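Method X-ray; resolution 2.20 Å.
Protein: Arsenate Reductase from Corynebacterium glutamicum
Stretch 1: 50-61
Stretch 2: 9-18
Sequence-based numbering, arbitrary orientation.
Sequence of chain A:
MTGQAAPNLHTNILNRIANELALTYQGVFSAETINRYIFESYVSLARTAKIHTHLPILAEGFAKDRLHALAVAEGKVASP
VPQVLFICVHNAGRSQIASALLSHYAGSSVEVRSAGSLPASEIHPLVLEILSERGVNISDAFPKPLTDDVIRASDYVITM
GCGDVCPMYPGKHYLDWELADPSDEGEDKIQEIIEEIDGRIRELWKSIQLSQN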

ATOM      1  N   LYS A  50       2.471  -1.526  12.586  1.00 40.34           N
ATOM      2  CA  LYS A  50       2.427  -2.827  13.307  1.00 43.71           C
ATOM      3  C   LYS A  50       0.985  -3.154  13.761  1.00 43.63           C
ATOM      4  O   LYS A  50       0.133  -2.249  13.823  1.00 44.57           O
ATOM      5  CB  LYS A  50       3.445  -2.907  14.488  1.00 46.37           C
ATOM      6  CG  LYS A  50       2.903  -2.393  15.885  1.00 50.14           C
ATOM      7  CD  LYS A  50       3.976  -2.290  17.013  1.00 54.67           C
ATOM      8  CE  LYS A  50       3.808  -3.420  18.084  1.00 59.28           C
ATOM      9  NZ  LYS A  50       3.965  -4.864  17.625  1.00 55.77           N
ATOM     10  N   ILE A  51       0.706  -4.426  14.027  1.00 44.31           N
ATOM     11  CA  ILE A  51      -0.563  -4.835  14.633  1.00 45.00           C
ATOM     12  C   ILE A  51      -0.657  -4.303  16.062  1.00 46.03           C
ATOM     13  O   ILE A  51       0.089  -4.727  16.974  1.00 49.22           O
ATOM     14  CB  ILE A  51      -0.732  -6.398  14.682  1.00 46.48           C
ATOM     15  CG1 ILE A  51      -0.566  -7.034  13.297  1.00 47.30           C
ATOM     16  CG2 ILE A  51      -2.057  -6.833  15.433  1.00 45.65           C
ATOM     17  CD1 ILE A  51      -1.663  -6.701  12.310  1.00 49.37           C
ATOM     18  N   HIS A  52      -1.566  -3.371  16.267  1.00 43.98           N
ATOM     19  CA  HIS A  52      -1.917  -3.019  17.603  1.00 44.24           C
ATOM     20  C   HIS A  52      -3.407  -3.084  17.698  1.00 42.37           C
ATOM     21  O   HIS A  52      -4.093  -3.192  16.699  1.00 39.78           O
ATOM     22  CB  HIS A  52      -1.375  -1.653  17.976  1.00 45.24           C
ATOM     23  CG  HIS A  52      -1.905  -0.544  17.133  1.00 47.34           C
ATOM     24  ND1 HIS A  52      -3.125   0.062  17.375  1.00 47.81           N
ATOM     25  CD2 HIS A  52      -1.389   0.058  16.039  1.00 46.39           C
ATOM     26  CE1 HIS A  52      -3.325   1.008  16.475  1.00 48.05           C
ATOM     27  NE2 HIS A  52      -2.292   1.020  15.648  1.00 50.10           N
ATOM     28  N   THR A  53      -3.902  -3.021  18.918  1.00 43.95           N
ATOM     29  CA  THR A  53      -5.279  -3.337  19.174  1.00 44.20           C
ATOM     30  C   THR A  53      -6.245  -2.392  18.451  1.00 42.50           C
ATOM     31  O   THR A  53      -7.352  -2.820  18.156  1.00 43.17           O
ATOM     32  CB  THR A  53      -5.509  -3.509  20.689  1.00 47.39           C
ATOM     33  OG1 THR A  53      -6.658  -2.776  21.119  1.00 46.58           O
ATOM     34  CG2 THR A  53      -4.322  -3.019  21.397  1.00 49.79           C
ATOM     35  N   HIS A  54      -5.814  -1.161  18.129  1.00 40.41           N
ATOM     36  CA  HIS A  54      -6.644  -0.197  17.357  1.00 39.69           C
ATOM     37  C   HIS A  54      -6.431  -0.118  15.832  1.00 35.34           C
ATOM     38  O   HIS A  54      -6.960   0.782  15.207  1.00 34.01           O
ATOM     39  CB  HIS A  54      -6.530   1.240  17.888  1.00 41.30           C
ATOM     40  CG  HIS A  54      -7.076   1.402  19.256  1.00 47.49           C
ATOM     41  ND1 HIS A  54      -7.907   0.463  19.830  1.00 52.85           N
ATOM     42  CD2 HIS A  54      -6.889   2.366  20.186  1.00 53.40           C
ATOM     43  CE1 HIS A  54      -8.224   0.852  21.055  1.00 54.47           C
ATOM     44  NE2 HIS A  54      -7.624   2.005  21.295  1.00 56.04           N
ATOM     45  N   LEU A  55      -5.644  -1.019  15.271  1.00 32.69           N
ATOM     46  CA  LEU A  55      -5.440  -1.038  13.854  1.00 31.66           C
ATOM     47  C   LEU A  55      -6.798  -1.223  13.118  1.00 29.82           C
ATOM     48  O   LEU A  55      -7.029  -0.562  12.138  1.00 28.17           O
ATOM     49  CB  LEU A  55      -4.434  -2.112  13.494  1.00 31.33           C
ATOM     50  CG  LEU A  55      -3.691  -1.975  12.160  1.00 34.46           C
ATOM     51  CD1 LEU A  55      -3.100  -0.594  11.932  1.00 31.17           C
ATOM     52  CD2 LEU A  55      -2.609  -3.030  12.113  1.00 36.09           C
ATOM     53  N   PRO A  56      -7.726  -2.042  13.657  1.00 30.08           N
ATOM     54  CA  PRO A  56      -8.964  -2.136  12.902  1.00 29.89           C
ATOM     55  C   PRO A  56      -9.690  -0.812  12.750  1.00 30.55           C
ATOM     56  O   PRO A  56     -10.307  -0.596  11.725  1.00 30.16           O
ATOM     57  CB  PRO A  56      -9.806  -3.095  13.734  1.00 31.02           C
ATOM     58  CG  PRO A  56      -8.802  -4.069  14.279  1.00 32.50           C
ATOM     59  CD  PRO A  56      -7.563  -3.184  14.579  1.00 31.68           C
ATOM     60  N   ILE A  57      -9.603   0.061  13.746  1.00 31.32           N
ATOM     61  CA  ILE A  57     -10.326   1.327  13.764  1.00 32.17           C
ATOM     62  C   ILE A  57      -9.728   2.311  12.760  1.00 29.64           C
ATOM     63  O   ILE A  57     -10.477   2.965  12.028  1.00 30.37           O
ATOM     64  CB  ILE A  57     -10.368   1.991  15.215  1.00 34.01           C
ATOM     65  CG1 ILE A  57     -10.967   1.047  16.248  1.00 38.00           C
ATOM     66  CG2 ILE A  57     -11.114   3.357  15.222  1.00 35.39           C
ATOM     67  CD1 ILE A  57     -11.104   1.639  17.684  1.00 39.20           C
ATOM     68  N   LEU A  58      -8.403   2.459  12.749  1.00 28.26           N
ATOM     69  CA  LEU A  58      -7.727   3.308  11.787  1.00 26.29           C
ATOM     70  C   LEU A  58      -7.936   2.756  10.365  1.00 24.99           C
ATOM     71  O   LEU A  58      -7.999   3.528   9.382  1.00 22.48           O
ATOM     72  CB  LEU A  58      -6.207   3.312  12.041  1.00 27.18           C
ATOM     73  CG  LEU A  58      -5.489   4.063  13.189  1.00 32.21           C
ATOM     74  CD1 LEU A  58      -3.972   4.139  12.778  1.00 33.85           C
ATOM     75  CD2 LEU A  58      -6.061   5.477  13.457  1.00 30.68           C
ATOM     76  N   ALA A  59      -7.951   1.423  10.237  1.00 24.03           N
ATOM     77  CA  ALA A  59      -8.185   0.824   8.890  1.00 24.71           C
ATOM     78  C   ALA A  59      -9.565   1.171   8.334  1.00 25.62           C
ATOM     79  O   ALA A  59      -9.683   1.487   7.145  1.00 26.21           O
ATOM     80  CB  ALA A  59      -8.003  -0.673   8.893  1.00 20.97           C
ATOM     81  N   GLU A  60     -10.586   1.074   9.192  1.00 26.82           N
ATOM     82  CA  GLU A  60     -11.967   1.424   8.854  1.00 29.53           C
ATOM     83  C   GLU A  60     -12.084   2.896   8.457  1.00 29.17           C
ATOM     84  O   GLU A  60     -12.740   3.208   7.474  1.00 29.76           O
ATOM     85  CB  GLU A  60     -12.924   1.177  10.024  1.00 30.14           C
ATOM     86  CG  GLU A  60     -14.353   1.540   9.634  1.00 35.16           C
ATOM     87  CD  GLU A  60     -15.371   1.265  10.703  1.00 41.71           C
ATOM     88  OE1 GLU A  60     -14.978   0.982  11.845  1.00 41.91           O
ATOM     89  OE2 GLU A  60     -16.583   1.317  10.398  1.00 47.28           O
ATOM     90  N   GLY A  61     -11.419   3.772   9.205  1.00 28.88           N
ATOM     91  CA  GLY A  61     -11.399   5.202   8.869  1.00 29.16           C
ATOM     92  C   GLY A  61     -10.728   5.490   7.526  1.00 27.51           C
ATOM     93  O   GLY A  61     -11.296   6.169   6.667  1.00 27.12           O
TER
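Stretch 2 (9-18) LHTNILNRIA

Stretch 2 lies along stretch 1 as one helix beside another, the two running in nearly the same direction. The helix of stretch 2 and the helix that begins at Leu 55 cross at -26°, and their axes come no closer than 10.5 Å. The register is set by two pairs: the CA atoms of Leu 14 and Pro 56 are 6.7 Å apart, and those of Ile 17 and Glu 60 are 7.2 Å apart. No hydrogen bond crosses between the stretches, so shape and apolar packing carry this contact, which buries 388 Å² over both sides.

Leu 9 makes a modest start. Its side chain points toward the other stretch, and Leu 9 CD2 reaches Ile 51 CG2 at 4.2 Å, an apolar touch at the loop that precedes the partner helix.

His 10 is the centrepiece. With chi1 in the m well, its ring lies where the loop of stretch 1 turns into helix, and Pro 56 covers one face: Pro 56 CG is 3.7 Å from the ring centroid and 18° off the ring normal, a CH-pi contact, while the closest atom pair is Pro 56 CG to His 10 CG at 3.5 Å. The far end of the ring meets the loop, with His 10 CE1 3.8 Å from Ile 51 CG2 and 3.3 Å from His 52 O. That carbonyl already accepts a hydrogen bond from Leu 55 N (3.0 Å to His 52 O), which closes the type I turn from His 52 to Leu 55. The ring thus packs beside a turn closed by its own hydrogen bond, while His 10 ND1 is hydrogen-bonded elsewhere in the structure.

Thr 11 and Asn 12 are out of reach of stretch 1, as the helical turn carries them round. Ile 13 comes back toward it, placing CG2 4.2 Å from Pro 56 CB. Leu 14 leaves its backbone sideways, yet its m, t rotamer brings the end of the side chain nearer: CD2 lies 4.2 Å from Pro 56 CA and 4.3 Å from Pro 56 CB. The Pro 56 side chain therefore meets three residues of one helical face, His 10, Ile 13 and Leu 14, and proline suits the first turn of its own helix, where a missing amide hydrogen costs little.

Asn 15 again is out of reach, and Arg 16 makes no contact despite an end that swings nearer. Ile 17, one turn on from Ile 13, points toward stretch 1 and is buried. Ile 17 CD1 is 4.2 Å from Pro 56 O, and Ile 17 CG2 is 3.8 Å from Glu 60 CG, the closest approach of those two residues. Glu 60 is fully extended, t in chi1 and chi2, and its OE2 is hydrogen-bonded elsewhere in the structure. Ala 18 faces out of reach. The rule is a pattern of His 10, Ile 13, Leu 14 and Ile 17 laid against Pro 56 and Glu 60, with Ile 51 and the turn meeting its N-terminal end.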

ATOM      1  N   LEU A   9      -8.502 -13.009  16.325  1.00 55.89           N
ATOM      2  CA  LEU A   9      -8.173 -11.570  16.464  1.00 55.87           C
ATOM      3  C   LEU A   9      -8.935 -10.812  15.335  1.00 51.66           C
ATOM      4  O   LEU A   9     -10.119 -11.130  15.024  1.00 51.35           O
ATOM      5  CB  LEU A   9      -6.632 -11.379  16.397  1.00 58.32           C
ATOM      6  CG  LEU A   9      -5.824 -10.186  16.947  1.00 61.13           C
ATOM      7  CD1 LEU A   9      -5.655 -10.187  18.482  1.00 61.98           C
ATOM      8  CD2 LEU A   9      -4.454 -10.120  16.262  1.00 64.23           C
ATOM      9  N   HIS A  10      -8.229  -9.891  14.677  1.00 48.50           N
ATOM     10  CA  HIS A  10      -8.854  -8.796  13.904  1.00 43.57           C
ATOM     11  C   HIS A  10      -9.608  -9.191  12.666  1.00 40.55           C
ATOM     12  O   HIS A  10     -10.533  -8.476  12.254  1.00 37.66           O
ATOM     13  CB  HIS A  10      -7.846  -7.683  13.619  1.00 42.27           C
ATOM     14  CG  HIS A  10      -7.214  -7.104  14.858  1.00 43.80           C
ATOM     15  ND1 HIS A  10      -5.987  -6.462  14.843  1.00 44.69           N
ATOM     16  CD2 HIS A  10      -7.617  -7.105  16.155  1.00 41.78           C
ATOM     17  CE1 HIS A  10      -5.685  -6.061  16.065  1.00 45.26           C
ATOM     18  NE2 HIS A  10      -6.655  -6.437  16.878  1.00 45.82           N
ATOM     19  N   THR A  11      -9.246 -10.346  12.108  1.00 41.15           N
ATOM     20  CA  THR A  11      -9.893 -10.928  10.906  1.00 40.14           C
ATOM     21  C   THR A  11     -11.416 -10.931  10.980  1.00 38.66           C
ATOM     22  O   THR A  11     -12.103 -10.639  10.013  1.00 36.50           O
ATOM     23  CB  THR A  11      -9.371 -12.421  10.668  1.00 43.32           C
ATOM     24  OG1 THR A  11      -8.053 -12.387  10.098  1.00 47.11           O
ATOM     25  CG2 THR A  11     -10.343 -13.297   9.748  1.00 44.19           C
ATOM     26  N   ASN A  12     -11.942 -11.328  12.132  1.00 39.98           N
ATOM     27  CA  ASN A  12     -13.363 -11.382  12.307  1.00 40.09           C
ATOM     28  C   ASN A  12     -13.978  -9.997  12.424  1.00 38.73           C
ATOM     29  O   ASN A  12     -15.040  -9.733  11.859  1.00 39.03           O
ATOM     30  CB  ASN A  12     -13.720 -12.289  13.505  1.00 42.64           C
ATOM     31  CG  ASN A  12     -13.430 -13.761  13.217  1.00 45.78           C
ATOM     32  OD1 ASN A  12     -13.468 -14.211  12.060  1.00 44.75           O
ATOM     33  ND2 ASN A  12     -13.119 -14.520  14.273  1.00 51.71           N
ATOM     34  N   ILE A  13     -13.301  -9.102  13.125  1.00 38.44           N
ATOM     35  CA  ILE A  13     -13.754  -7.720  13.220  1.00 37.77           C
ATOM     36  C   ILE A  13     -13.810  -7.095  11.839  1.00 35.01           C
ATOM     37  O   ILE A  13     -14.842  -6.545  11.485  1.00 34.63           O
ATOM     38  CB  ILE A  13     -12.874  -6.893  14.143  1.00 39.09           C
ATOM     39  CG1 ILE A  13     -12.892  -7.525  15.542  1.00 43.89           C
ATOM     40  CG2 ILE A  13     -13.299  -5.423  14.133  1.00 39.28           C
ATOM     41  CD1 ILE A  13     -12.250  -8.996  15.536  1.00 45.35           C
ATOM     42  N   LEU A  14     -12.698  -7.203  11.095  1.00 33.45           N
ATOM     43  CA  LEU A  14     -12.573  -6.743   9.697  1.00 30.92           C
ATOM     44  C   LEU A  14     -13.703  -7.336   8.822  1.00 30.92           C
ATOM     45  O   LEU A  14     -14.290  -6.648   7.987  1.00 30.58           O
ATOM     46  CB  LEU A  14     -11.146  -7.021   9.125  1.00 28.93           C
ATOM     47  CG  LEU A  14      -9.926  -6.363   9.834  1.00 29.62           C
ATOM     48  CD1 LEU A  14      -8.545  -6.860   9.312  1.00 28.61           C
ATOM     49  CD2 LEU A  14      -9.948  -4.801   9.754  1.00 23.89           C
ATOM     50  N   ASN A  15     -14.022  -8.609   9.009  1.00 31.99           N
ATOM     51  CA  ASN A  15     -15.142  -9.183   8.274  1.00 32.09           C
ATOM     52  C   ASN A  15     -16.447  -8.422   8.549  1.00 33.22           C
ATOM     53  O   ASN A  15     -17.215  -8.174   7.611  1.00 33.20           O
ATOM     54  CB  ASN A  15     -15.363 -10.664   8.618  1.00 33.35           C
ATOM     55  CG  ASN A  15     -14.349 -11.569   8.011  1.00 32.17           C
ATOM     56  OD1 ASN A  15     -13.799 -11.287   6.935  1.00 34.65           O
ATOM     57  ND2 ASN A  15     -14.096 -12.686   8.677  1.00 28.90           N
ATOM     58  N   ARG A  16     -16.672  -8.043   9.816  1.00 34.15           N
ATOM     59  CA  ARG A  16     -17.897  -7.327  10.202  1.00 37.28           C
ATOM     60  C   ARG A  16     -18.020  -5.947   9.548  1.00 35.92           C
ATOM     61  O   ARG A  16     -19.062  -5.620   8.994  1.00 36.56           O
ATOM     62  CB  ARG A  16     -18.107  -7.270  11.714  1.00 38.52           C
ATOM     63  CG  ARG A  16     -19.431  -6.601  12.120  1.00 45.49           C
ATOM     64  CD  ARG A  16     -19.474  -6.162  13.612  1.00 52.95           C
ATOM     65  NE  ARG A  16     -18.243  -5.466  13.998  1.00 54.27           N
ATOM     66  CZ  ARG A  16     -17.962  -4.213  13.659  1.00 56.61           C
ATOM     67  NH1 ARG A  16     -18.841  -3.505  12.952  1.00 58.85           N
ATOM     68  NH2 ARG A  16     -16.815  -3.649  14.042  1.00 56.32           N
ATOM     69  N   ILE A  17     -16.922  -5.197   9.568  1.00 35.27           N
ATOM     70  CA  ILE A  17     -16.756  -3.914   8.870  1.00 34.56           C
ATOM     71  C   ILE A  17     -16.942  -3.992   7.336  1.00 33.86           C
ATOM     72  O   ILE A  17     -17.610  -3.136   6.738  1.00 35.46           O
ATOM     73  CB  ILE A  17     -15.362  -3.269   9.241  1.00 34.94           C
ATOM     74  CG1 ILE A  17     -15.275  -2.958  10.742  1.00 35.46           C
ATOM     75  CG2 ILE A  17     -15.114  -1.973   8.468  1.00 33.74           C
ATOM     76  CD1 ILE A  17     -13.837  -2.878  11.227  1.00 37.23           C
ATOM     77  N   ALA A  18     -16.390  -5.007   6.687  1.00 32.63           N
ATOM     78  CA  ALA A  18     -16.634  -5.190   5.256  1.00 32.88           C
ATOM     79  C   ALA A  18     -18.123  -5.449   4.929  1.00 35.12           C
ATOM     80  O   ALA A  18     -18.634  -4.916   3.953  1.00 35.60           O
ATOM     81  CB  ALA A  18     -15.788  -6.315   4.726  1.00 33.34           C
TER